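Local coordinates for lysozyme (Meretrix lusoria, PDB 4PJ2), which hydrolyses the beta-1,4 linkages of bacterial peptidoglycan, lysing Gram-positive Micrococcus luteus, and also has chitinase activity, at residues A43-D47 against C48-G52; L67-Q70 against N71-R75; V6-R9 against C10-C13; G96-G99 against C100-S104. All blocks are in the same frame, centred on the assembly; numbering follows the deposited sequence.

Contact 1: residues A43-D47 against C48-G52; sequences AYWID and CGRPG
The indole of Trp45 turns its N-H to the loop that follows its own helix. Trp45 NE1 donates to Pro51 O at 2.8 Å. The acceptor lies almost in the ring plane, and the indole N-H uses an in-plane lone pair of that oxygen. This side chain sits beside a Schellman motif that ends helix 42-47. Arg50 N bonds to Trp45 O at 3.0 Å, and Gly49 N bonds to Ile46 O at 3.3 Å. Gly49 is the C-prime residue, with a positive phi of 95°. The reversal lays Arg50 over the indole. Arg50 CA stands over one face of the Trp45 six-membered ring in a CH-pi contact, 3.4 Å from Trp45 CE2. CB and CG continue across the rim near CH2 and CZ3. The guanidinium is steeply inclined to the ring, with 75° between the planes. Ile46 CG1 covers one guanidinium face near its rim, 3.8 Å from Arg50 NH1. Cys48 SG meets the indole obliquely and is bonded to Cys68 of helix 62-76. Residues 43-47 belong to the experimentally established substrate-binding segment. In this complex part of that surface meets the second protein: Asp47 OD2 is hydrogen-bonded to Ser28 OG, and OD1 to Ala27 N, of the putative exported protein chain. On the pyrrole side of the indole, Pro51 slides past in the opposite direction, with Pro51 CD 3.5 Å from Trp45 NE1.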
loop_
_atom_site.group_PDB
_atom_site.type_symbol
_atom_site.label_atom_id
_atom_site.label_comp_id
_atom_site.label_asym_id
_atom_site.label_seq_id
_atom_site.Cartn_x
_atom_site.Cartn_y
_atom_site.Cartn_z
ATOM N N ALA D 43 2.902 -4.199 7.323
ATOM C CA ALA D 43 1.522 -4.434 6.907
ATOM C C ALA D 43 1.345 -5.842 6.359
ATOM O O ALA D 43 0.303 -6.484 6.552
ATOM C CB ALA D 43 1.100 -3.419 5.870
ATOM N N TYR D 44 2.359 -6.304 5.634
ATOM C CA TYR D 44 2.352 -7.626 5.030
ATOM C C TYR D 44 2.367 -8.679 6.130
ATOM O O TYR D 44 1.567 -9.609 6.117
ATOM C CB TYR D 44 3.546 -7.756 4.099
ATOM C CG TYR D 44 3.607 -8.965 3.187
ATOM C CD1 TYR D 44 3.883 -10.227 3.688
ATOM C CD2 TYR D 44 3.509 -8.822 1.814
ATOM C CE1 TYR D 44 3.989 -11.322 2.847
ATOM C CE2 TYR D 44 3.621 -9.912 0.959
ATOM C CZ TYR D 44 3.849 -11.157 1.486
ATOM O OH TYR D 44 4.001 -12.239 0.655
ATOM N N TRP D 45 3.251 -8.499 7.107
ATOM C CA TRP D 45 3.365 -9.424 8.226
ATOM C C TRP D 45 2.086 -9.502 9.044
ATOM O O TRP D 45 1.666 -10.585 9.450
ATOM C CB TRP D 45 4.541 -9.038 9.129
ATOM C CG TRP D 45 4.735 -9.983 10.265
ATOM C CD1 TRP D 45 5.266 -11.235 10.203
ATOM C CD2 TRP D 45 4.384 -9.764 11.635
ATOM N NE1 TRP D 45 5.279 -11.806 11.453
ATOM C CE2 TRP D 45 4.743 -10.923 12.349
ATOM C CE3 TRP D 45 3.812 -8.694 12.328
ATOM C CZ2 TRP D 45 4.541 -11.044 13.724
ATOM C CZ3 TRP D 45 3.614 -8.816 13.690
ATOM C CH2 TRP D 45 3.984 -9.979 14.375
ATOM N N ILE D 46 1.453 -8.359 9.267
ATOM C CA ILE D 46 0.193 -8.326 9.996
ATOM C C ILE D 46 -0.854 -9.171 9.259
ATOM O O ILE D 46 -1.520 -10.017 9.854
ATOM C CB ILE D 46 -0.313 -6.870 10.190
ATOM C CG1 ILE D 46 0.582 -6.143 11.201
ATOM C CG2 ILE D 46 -1.781 -6.840 10.623
ATOM C CD1 ILE D 46 0.360 -4.637 11.277
ATOM N N ASP D 47 -0.962 -8.986 7.950
ATOM C CA ASP D 47 -1.994 -9.668 7.183
ATOM C C ASP D 47 -1.681 -11.150 6.950
ATOM O O ASP D 47 -2.603 -11.929 6.705
ATOM C CB ASP D 47 -2.189 -8.994 5.835
ATOM C CG ASP D 47 -2.950 -7.692 5.928
ATOM O OD1 ASP D 47 -3.407 -7.286 7.023
ATOM O OD2 ASP D 47 -3.116 -7.073 4.857
ATOM N N CYS D 48 -0.417 -11.549 7.029
ATOM C CA CYS D 48 -0.072 -12.958 6.830
ATOM C C CYS D 48 -0.209 -13.747 8.129
ATOM O O CYS D 48 0.242 -14.883 8.221
ATOM C CB CYS D 48 1.339 -13.111 6.253
ATOM S SG CYS D 48 2.673 -12.892 7.433
ATOM N N GLY D 49 -0.835 -13.134 9.129
ATOM C CA GLY D 49 -1.200 -13.826 10.352
ATOM C C GLY D 49 -0.211 -13.689 11.495
ATOM O O GLY D 49 -0.287 -14.411 12.481
ATOM N N ARG D 50 0.715 -12.751 11.365
ATOM C CA ARG D 50 1.698 -12.475 12.404
ATOM C C ARG D 50 2.444 -13.725 12.868
ATOM O O ARG D 50 2.543 -13.986 14.073
ATOM C CB ARG D 50 1.033 -11.804 13.605
ATOM C CG ARG D 50 0.351 -10.489 13.279
ATOM C CD ARG D 50 -0.310 -9.894 14.508
ATOM N NE ARG D 50 0.415 -8.717 14.985
ATOM C CZ ARG D 50 -0.032 -7.462 14.933
ATOM N NH1 ARG D 50 -1.233 -7.182 14.433
ATOM N NH2 ARG D 50 0.732 -6.475 15.393
ATOM N N PRO D 51 2.979 -14.511 11.920
ATOM C CA PRO D 51 3.749 -15.672 12.370
ATOM C C PRO D 51 5.024 -15.271 13.109
ATOM O O PRO D 51 5.614 -14.214 12.862
ATOM C CB PRO D 51 4.078 -16.400 11.067
ATOM C CG PRO D 51 4.069 -15.344 10.032
ATOM C CD PRO D 51 3.015 -14.352 10.456
ATOM N N GLY D 52 5.441 -16.116 14.037
ATOM C CA GLY D 52 6.610 -15.808 14.829
ATOM C C GLY D 52 6.309 -14.802 15.923
ATOM O O GLY D 52 5.153 -14.491 16.214
#

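Contact 2: residues L67-Q70 against N71-R75; sequences LCVQ and NYMKR
Residues 67-75 form an unbroken run of helix 62-76, with regular i to i+4 backbone bonds from Asn71 N to Leu67 O at 2.8 Å through to Lys74 N to Gln70 O at 3.0 Å. Leu67 and Asn71 cross at an oblique angle one turn apart. Leu67 CD1 lies 3.9 Å from Asn71 OD1, and Leu67 CG is 4.0 Å from Asn71 ND2. The Asn71 amide comes close to the Leu67 carbonyl. Asn71 CG is anti to its own carbonyl carbon (chi1 -69°) and comes within 3.4 Å of Leu67 O. On another face of the helix, Val69 and Met73 run side by side in the same direction. Val69 CG1 meets Met73 CE at 4.0 Å. Met73 is bent at chi2 (-47°), and Met73 CG stays 3.3 Å from Val69 O. This apolar pair packs against His93 of helix 86-95 and Tyr44 of helix 42-47. Two amides are held from elsewhere in the chain: Asn71 ND2 is hydrogen-bonded to Cys48 O, while in buried Gln70 OE1 accepts from Val6 N and NE2 donates to Ala2 O. Tyr72 stacks on Tyr44, and its OH is hydrogen-bonded to Ser28 OG of the putative exported protein chain. The arrangement is an amphipathic alpha-helix within the lysozyme fold, with its buried residues facing the neighbouring helices and Tyr72, a substrate-binding residue, among them.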
loop_
_atom_site.group_PDB
_atom_site.type_symbol
_atom_site.label_atom_id
_atom_site.label_comp_id
_atom_site.label_asym_id
_atom_site.label_seq_id
_atom_site.Cartn_x
_atom_site.Cartn_y
_atom_site.Cartn_z
ATOM N N LEU D 67 6.837 -18.710 5.389
ATOM C CA LEU D 67 5.517 -19.052 5.918
ATOM C C LEU D 67 4.597 -17.852 5.764
ATOM O O LEU D 67 3.429 -17.986 5.406
ATOM C CB LEU D 67 5.591 -19.447 7.397
ATOM C CG LEU D 67 4.240 -19.747 8.058
ATOM C CD1 LEU D 67 3.522 -20.887 7.354
ATOM C CD2 LEU D 67 4.405 -20.058 9.536
ATOM N N CYS D 68 5.129 -16.672 6.042
ATOM C CA CYS D 68 4.359 -15.455 5.890
ATOM C C CYS D 68 3.905 -15.296 4.438
ATOM O O CYS D 68 2.736 -15.016 4.184
ATOM C CB CYS D 68 5.202 -14.267 6.355
ATOM S SG CYS D 68 4.345 -12.673 6.278
ATOM N N VAL D 69 4.812 -15.502 3.487
ATOM C CA VAL D 69 4.462 -15.440 2.077
ATOM C C VAL D 69 3.380 -16.471 1.742
ATOM O O VAL D 69 2.392 -16.142 1.083
ATOM C CB VAL D 69 5.693 -15.654 1.172
ATOM C CG1 VAL D 69 5.288 -15.666 -0.289
ATOM C CG2 VAL D 69 6.724 -14.570 1.421
ATOM N N GLN D 70 3.546 -17.707 2.212
ATOM C CA GLN D 70 2.528 -18.735 2.002
ATOM C C GLN D 70 1.160 -18.298 2.538
ATOM O O GLN D 70 0.136 -18.469 1.862
ATOM C CB GLN D 70 2.938 -20.057 2.660
ATOM C CG GLN D 70 4.132 -20.743 2.019
ATOM C CD GLN D 70 3.804 -21.433 0.706
ATOM O OE1 GLN D 70 2.785 -21.166 0.080
ATOM N NE2 GLN D 70 4.675 -22.339 0.291
ATOM N N ASN D 71 1.134 -17.766 3.756
ATOM C CA ASN D 71 -0.115 -17.309 4.366
ATOM C C ASN D 71 -0.711 -16.121 3.622
ATOM O O ASN D 71 -1.920 -16.035 3.488
ATOM C CB ASN D 71 0.069 -16.900 5.825
ATOM C CG ASN D 71 0.352 -18.062 6.738
ATOM O OD1 ASN D 71 0.185 -19.220 6.369
ATOM N ND2 ASN D 71 0.753 -17.757 7.958
ATOM N N TYR D 72 0.129 -15.195 3.163
ATOM C CA TYR D 72 -0.324 -14.046 2.396
ATOM C C TYR D 72 -1.007 -14.479 1.101
ATOM O O TYR D 72 -2.082 -13.979 0.754
ATOM C CB TYR D 72 0.858 -13.145 2.086
ATOM C CG TYR D 72 0.485 -11.727 1.722
ATOM C CD1 TYR D 72 0.370 -11.322 0.399
ATOM C CD2 TYR D 72 0.288 -10.771 2.710
ATOM C CE1 TYR D 72 0.062 -10.003 0.072
ATOM C CE2 TYR D 72 -0.030 -9.456 2.388
ATOM C CZ TYR D 72 -0.147 -9.076 1.073
ATOM O OH TYR D 72 -0.436 -7.756 0.765
ATOM N N MET D 73 -0.399 -15.432 0.394
ATOM C CA MET D 73 -0.976 -15.907 -0.843
ATOM C C MET D 73 -2.266 -16.684 -0.579
ATOM O O MET D 73 -3.210 -16.547 -1.329
ATOM C CB MET D 73 0.044 -16.753 -1.641
ATOM C CG MET D 73 1.324 -15.999 -2.029
ATOM S SD MET D 73 0.970 -14.386 -2.732
ATOM C CE MET D 73 2.487 -13.537 -2.291
ATOM N N LYS D 74 -2.291 -17.489 0.480
ATOM C CA LYS D 74 -3.512 -18.204 0.869
ATOM C C LYS D 74 -4.654 -17.229 1.144
ATOM O O LYS D 74 -5.799 -17.477 0.768
ATOM C CB LYS D 74 -3.237 -19.059 2.101
ATOM C CG LYS D 74 -4.413 -19.878 2.593
ATOM C CD LYS D 74 -3.985 -20.836 3.702
ATOM C CE LYS D 74 -5.175 -21.482 4.408
ATOM N NZ LYS D 74 -4.745 -22.368 5.530
ATOM N N ARG D 75 -4.338 -16.118 1.790
ATOM C CA ARG D 75 -5.344 -15.120 2.108
ATOM C C ARG D 75 -5.849 -14.379 0.871
ATOM O O ARG D 75 -7.068 -14.185 0.724
ATOM C CB ARG D 75 -4.791 -14.122 3.122
ATOM C CG ARG D 75 -5.755 -12.998 3.457
ATOM C CD ARG D 75 -5.272 -12.199 4.641
ATOM N NE ARG D 75 -6.301 -11.251 5.050
ATOM C CZ ARG D 75 -6.351 -10.673 6.241
ATOM N NH1 ARG D 75 -5.391 -10.910 7.126
ATOM N NH2 ARG D 75 -7.358 -9.860 6.547
#

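Contact 3: residues V6-R9 against C10-C13; sequences VSQR and CLSC
Val6 CG1 is wedged against two residues of the first turn of helix 8-19. Val6 CG1 lies 3.6 Å from Cys10 SG and 3.7 Å from Leu11 CG. Val6 and Leu11 cross at about a right angle, and Leu11 CD2 also closes on Val6 CG1 at 3.8 Å. This is the dense side. Cys10 SG is anti to its backbone N (chi1 176°), which carries the sulfur toward the valine. Cys10 is disulfide-bonded to Cys86, and the patch reaches helix 62-76, where Val6 packs on Met73 and Leu11 on Val69 and Gln70. The N-terminus of helix 8-19 is capped by Ser7, its N-cap residue. Ser7 OG accepts from Cys10 N at 3.1 Å with an N-H...O angle of 154°. OG is turned between its backbone N and carbonyl carbon (chi1 78°), within range of that amide. The same hydroxyl is also hydrogen-bonded to Gln122 O, so the cap ties the helix start to the chain's C-terminus. Ordinary helical bonding takes over from there, beginning with Leu11 N to Ser7 O at 3.0 Å. The other side is more exposed. Arg9 has its chain extended from CG to NE, and Arg9 O is 3.4 Å from Cys13 SG. Arg9 rests on Val121, and the exposed Gln8 turns its amide back to the chain start, with OE1 hydrogen-bonded to Phe1 N and NE2 to Ala2 O.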
loop_
_atom_site.group_PDB
_atom_site.type_symbol
_atom_site.label_atom_id
_atom_site.label_comp_id
_atom_site.label_asym_id
_atom_site.label_seq_id
_atom_site.Cartn_x
_atom_site.Cartn_y
_atom_site.Cartn_z
ATOM N N VAL D 6 2.229 -21.995 -2.577
ATOM C CA VAL D 6 3.302 -21.536 -3.453
ATOM C C VAL D 6 4.363 -22.635 -3.555
ATOM O O VAL D 6 4.744 -23.197 -2.537
ATOM C CB VAL D 6 3.948 -20.236 -2.925
ATOM C CG1 VAL D 6 4.951 -19.696 -3.955
ATOM C CG2 VAL D 6 2.870 -19.200 -2.587
ATOM N N SER D 7 4.842 -22.920 -4.770
ATOM C CA SER D 7 5.853 -23.959 -4.989
ATOM C C SER D 7 7.212 -23.513 -4.449
ATOM O O SER D 7 7.513 -22.323 -4.350
ATOM C CB SER D 7 5.994 -24.278 -6.485
ATOM O OG SER D 7 6.775 -23.282 -7.146
ATOM N N GLN D 8 8.045 -24.488 -4.115
ATOM C CA GLN D 8 9.384 -24.226 -3.615
ATOM C C GLN D 8 10.241 -23.478 -4.626
ATOM O O GLN D 8 10.957 -22.557 -4.259
ATOM C CB GLN D 8 10.068 -25.529 -3.216
ATOM C CG GLN D 8 9.411 -26.210 -2.044
ATOM C CD GLN D 8 9.527 -25.414 -0.768
ATOM O OE1 GLN D 8 10.625 -25.122 -0.307
ATOM N NE2 GLN D 8 8.385 -25.022 -0.207
ATOM N N ARG D 9 10.153 -23.840 -5.902
ATOM C CA ARG D 9 10.962 -23.145 -6.909
ATOM C C ARG D 9 10.513 -21.689 -7.034
ATOM O O ARG D 9 11.332 -20.778 -7.182
ATOM C CB ARG D 9 10.887 -23.850 -8.258
ATOM C CG ARG D 9 11.617 -25.190 -8.276
ATOM C CD ARG D 9 11.438 -25.928 -9.592
ATOM N NE ARG D 9 11.713 -27.354 -9.434
ATOM C CZ ARG D 9 11.395 -28.290 -10.325
ATOM N NH1 ARG D 9 10.785 -27.959 -11.458
ATOM N NH2 ARG D 9 11.683 -29.565 -10.080
ATOM N N CYS D 10 9.210 -21.456 -6.942
ATOM C CA CYS D 10 8.699 -20.104 -7.040
ATOM C C CYS D 10 9.195 -19.270 -5.879
ATOM O O CYS D 10 9.677 -18.146 -6.073
ATOM C CB CYS D 10 7.175 -20.118 -7.037
ATOM S SG CYS D 10 6.414 -18.460 -7.029
ATOM N N LEU D 11 9.127 -19.828 -4.675
ATOM C CA LEU D 11 9.635 -19.135 -3.503
ATOM C C LEU D 11 11.119 -18.817 -3.636
ATOM O O LEU D 11 11.555 -17.730 -3.304
ATOM C CB LEU D 11 9.373 -19.934 -2.228
ATOM C CG LEU D 11 7.910 -19.946 -1.734
ATOM C CD1 LEU D 11 7.747 -20.874 -0.559
ATOM C CD2 LEU D 11 7.435 -18.560 -1.327
ATOM N N SER D 12 11.903 -19.756 -4.144
ATOM C CA SER D 12 13.319 -19.520 -4.361
ATOM C C SER D 12 13.539 -18.346 -5.319
ATOM O O SER D 12 14.391 -17.481 -5.081
ATOM C CB SER D 12 13.964 -20.808 -4.892
ATOM O OG SER D 12 15.340 -20.622 -5.208
ATOM N N CYS D 13 12.794 -18.325 -6.417
ATOM C CA CYS D 13 12.933 -17.251 -7.384
ATOM C C CYS D 13 12.537 -15.907 -6.792
ATOM O O CYS D 13 13.216 -14.901 -7.032
ATOM C CB CYS D 13 12.135 -17.566 -8.653
ATOM S SG CYS D 13 12.830 -18.949 -9.607
#

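Contact 4: residues G96-G99 against C100-S104; sequences GPRG and CKKGS
Arg98, in the type I beta turn from Gly96 to Gly99, crosses Lys101 of the 3-10 segment that follows at about a right angle. Lys101 N donates to Arg98 O at 2.8 Å, and Lys102 N to Gly99 O at 3.1 Å. Both donors stand above the carbonyl planes. The Arg98 chain is bent at chi3 (67°), which brings the guanidinium back over Lys101. Arg98 has two conformers, so its side-chain contacts hold for the one described and are less certain. One face of the guanidinium lies against Lys101 CB, which is 3.5 Å from Arg98 NH2. Lys101 then bends at chi2 (-59°), and its NZ is hydrogen-bonded to Gly81 O. Lys102 also crosses Arg98 at about a right angle. Lys102 CG passes 3.5 Å from Arg98 O, and Lys102 CE lies 3.9 Å from Arg98 CB. Lys102 is a substrate-binding residue by experiment. Here its ammonium has long, weak ion pairs with Glu110 and Asp58 of the putative exported protein chain. Within the loop, Lys102 NZ reaches the guanidinium edge, near its plane, 3.8 Å from Arg98 NH1.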
loop_
_atom_site.group_PDB
_atom_site.type_symbol
_atom_site.label_atom_id
_atom_site.label_comp_id
_atom_site.label_asym_id
_atom_site.label_seq_id
_atom_site.Cartn_x
_atom_site.Cartn_y
_atom_site.Cartn_z
ATOM N N GLY D 96 1.110 -6.373 -3.633
ATOM C CA GLY D 96 0.007 -6.428 -2.673
ATOM C C GLY D 96 -1.144 -7.307 -3.125
ATOM O O GLY D 96 -1.012 -8.070 -4.072
ATOM N N PRO D 97 -2.299 -7.215 -2.437
ATOM C CA PRO D 97 -3.395 -8.164 -2.655
ATOM C C PRO D 97 -3.928 -8.227 -4.070
ATOM O O PRO D 97 -4.476 -9.266 -4.421
ATOM C CB PRO D 97 -4.467 -7.658 -1.695
ATOM C CG PRO D 97 -3.679 -7.093 -0.584
ATOM C CD PRO D 97 -2.570 -6.345 -1.282
ATOM N N ARG D 98 -3.791 -7.166 -4.856
ATOM C CA ARG D 98 -4.213 -7.166 -6.251
ATOM C C ARG D 98 -3.026 -6.972 -7.194
ATOM O O ARG D 98 -3.206 -6.599 -8.350
ATOM C CB ARG D 98 -5.237 -6.063 -6.501
ATOM C CG ARG D 98 -6.525 -6.235 -5.722
ATOM C CD ARG D 98 -7.647 -5.401 -6.314
ATOM N NE ARG D 98 -8.053 -5.860 -7.649
ATOM C CZ ARG D 98 -7.750 -5.249 -8.797
ATOM N NH1 ARG D 98 -7.027 -4.136 -8.811
ATOM N NH2 ARG D 98 -8.178 -5.759 -9.945
ATOM N N GLY D 99 -1.816 -7.231 -6.707
ATOM C CA GLY D 99 -0.614 -7.046 -7.511
ATOM C C GLY D 99 -0.657 -7.766 -8.844
ATOM O O GLY D 99 -0.170 -7.259 -9.856
ATOM N N CYS D 100 -1.233 -8.959 -8.864
ATOM C CA CYS D 100 -1.324 -9.743 -10.085
ATOM C C CYS D 100 -2.231 -9.109 -11.145
ATOM O O CYS D 100 -2.265 -9.569 -12.282
ATOM C CB CYS D 100 -1.803 -11.157 -9.754
ATOM S SG CYS D 100 -3.534 -11.247 -9.303
ATOM N N LYS D 101 -2.955 -8.054 -10.777
ATOM C CA LYS D 101 -3.814 -7.335 -11.722
ATOM C C LYS D 101 -3.299 -5.939 -12.069
ATOM O O LYS D 101 -3.964 -5.205 -12.792
ATOM C CB LYS D 101 -5.229 -7.221 -11.160
ATOM C CG LYS D 101 -5.885 -8.552 -10.854
ATOM C CD LYS D 101 -5.977 -9.430 -12.085
ATOM C CE LYS D 101 -6.713 -10.714 -11.778
ATOM N NZ LYS D 101 -6.701 -11.632 -12.946
ATOM N N LYS D 102 -2.131 -5.573 -11.554
ATOM C CA LYS D 102 -1.596 -4.220 -11.732
ATOM C C LYS D 102 -0.384 -4.213 -12.633
ATOM O O LYS D 102 0.505 -5.049 -12.507
ATOM C CB LYS D 102 -1.276 -3.629 -10.371
ATOM C CG LYS D 102 -2.553 -3.432 -9.602
ATOM C CD LYS D 102 -2.362 -2.917 -8.226
ATOM C CE LYS D 102 -3.730 -2.665 -7.626
ATOM N NZ LYS D 102 -4.419 -1.492 -8.249
ATOM N N GLY D 103 -0.364 -3.256 -13.552
ATOM C CA GLY D 103 0.718 -3.151 -14.501
ATOM C C GLY D 103 2.042 -2.893 -13.829
ATOM O O GLY D 103 3.091 -3.208 -14.383
ATOM N N SER D 104 1.992 -2.335 -12.627
ATOM C CA SER D 104 3.202 -1.973 -11.897
ATOM C C SER D 104 4.088 -3.152 -11.546
ATOM O O SER D 104 5.257 -2.970 -11.240
ATOM C CB SER D 104 2.857 -1.241 -10.603
ATOM O OG SER D 104 2.055 -2.093 -9.790
#

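Contact 2 is the most buried of the four, and contacts 1, 3 and 4 are only partly buried. Helix 62-76 joins them. Contact 1 meets it covalently as well as by packing. Contact 3 meets it on another side, largely by apolar packing. Contact 4 touches it more lightly, where Tyr72 OH meets Pro97. Contacts 1 and 3 treat opposite ends of helices, a C-terminal Schellman turn and an N-cap, while contact 2 is plain mid-helix. Contact 4 is a loop with charged side chains outside and Gly99 and Cys100 buried. Contacts 1, 2 and 4 all hold substrate-binding residues and face the second protein; contact 3 does not touch it.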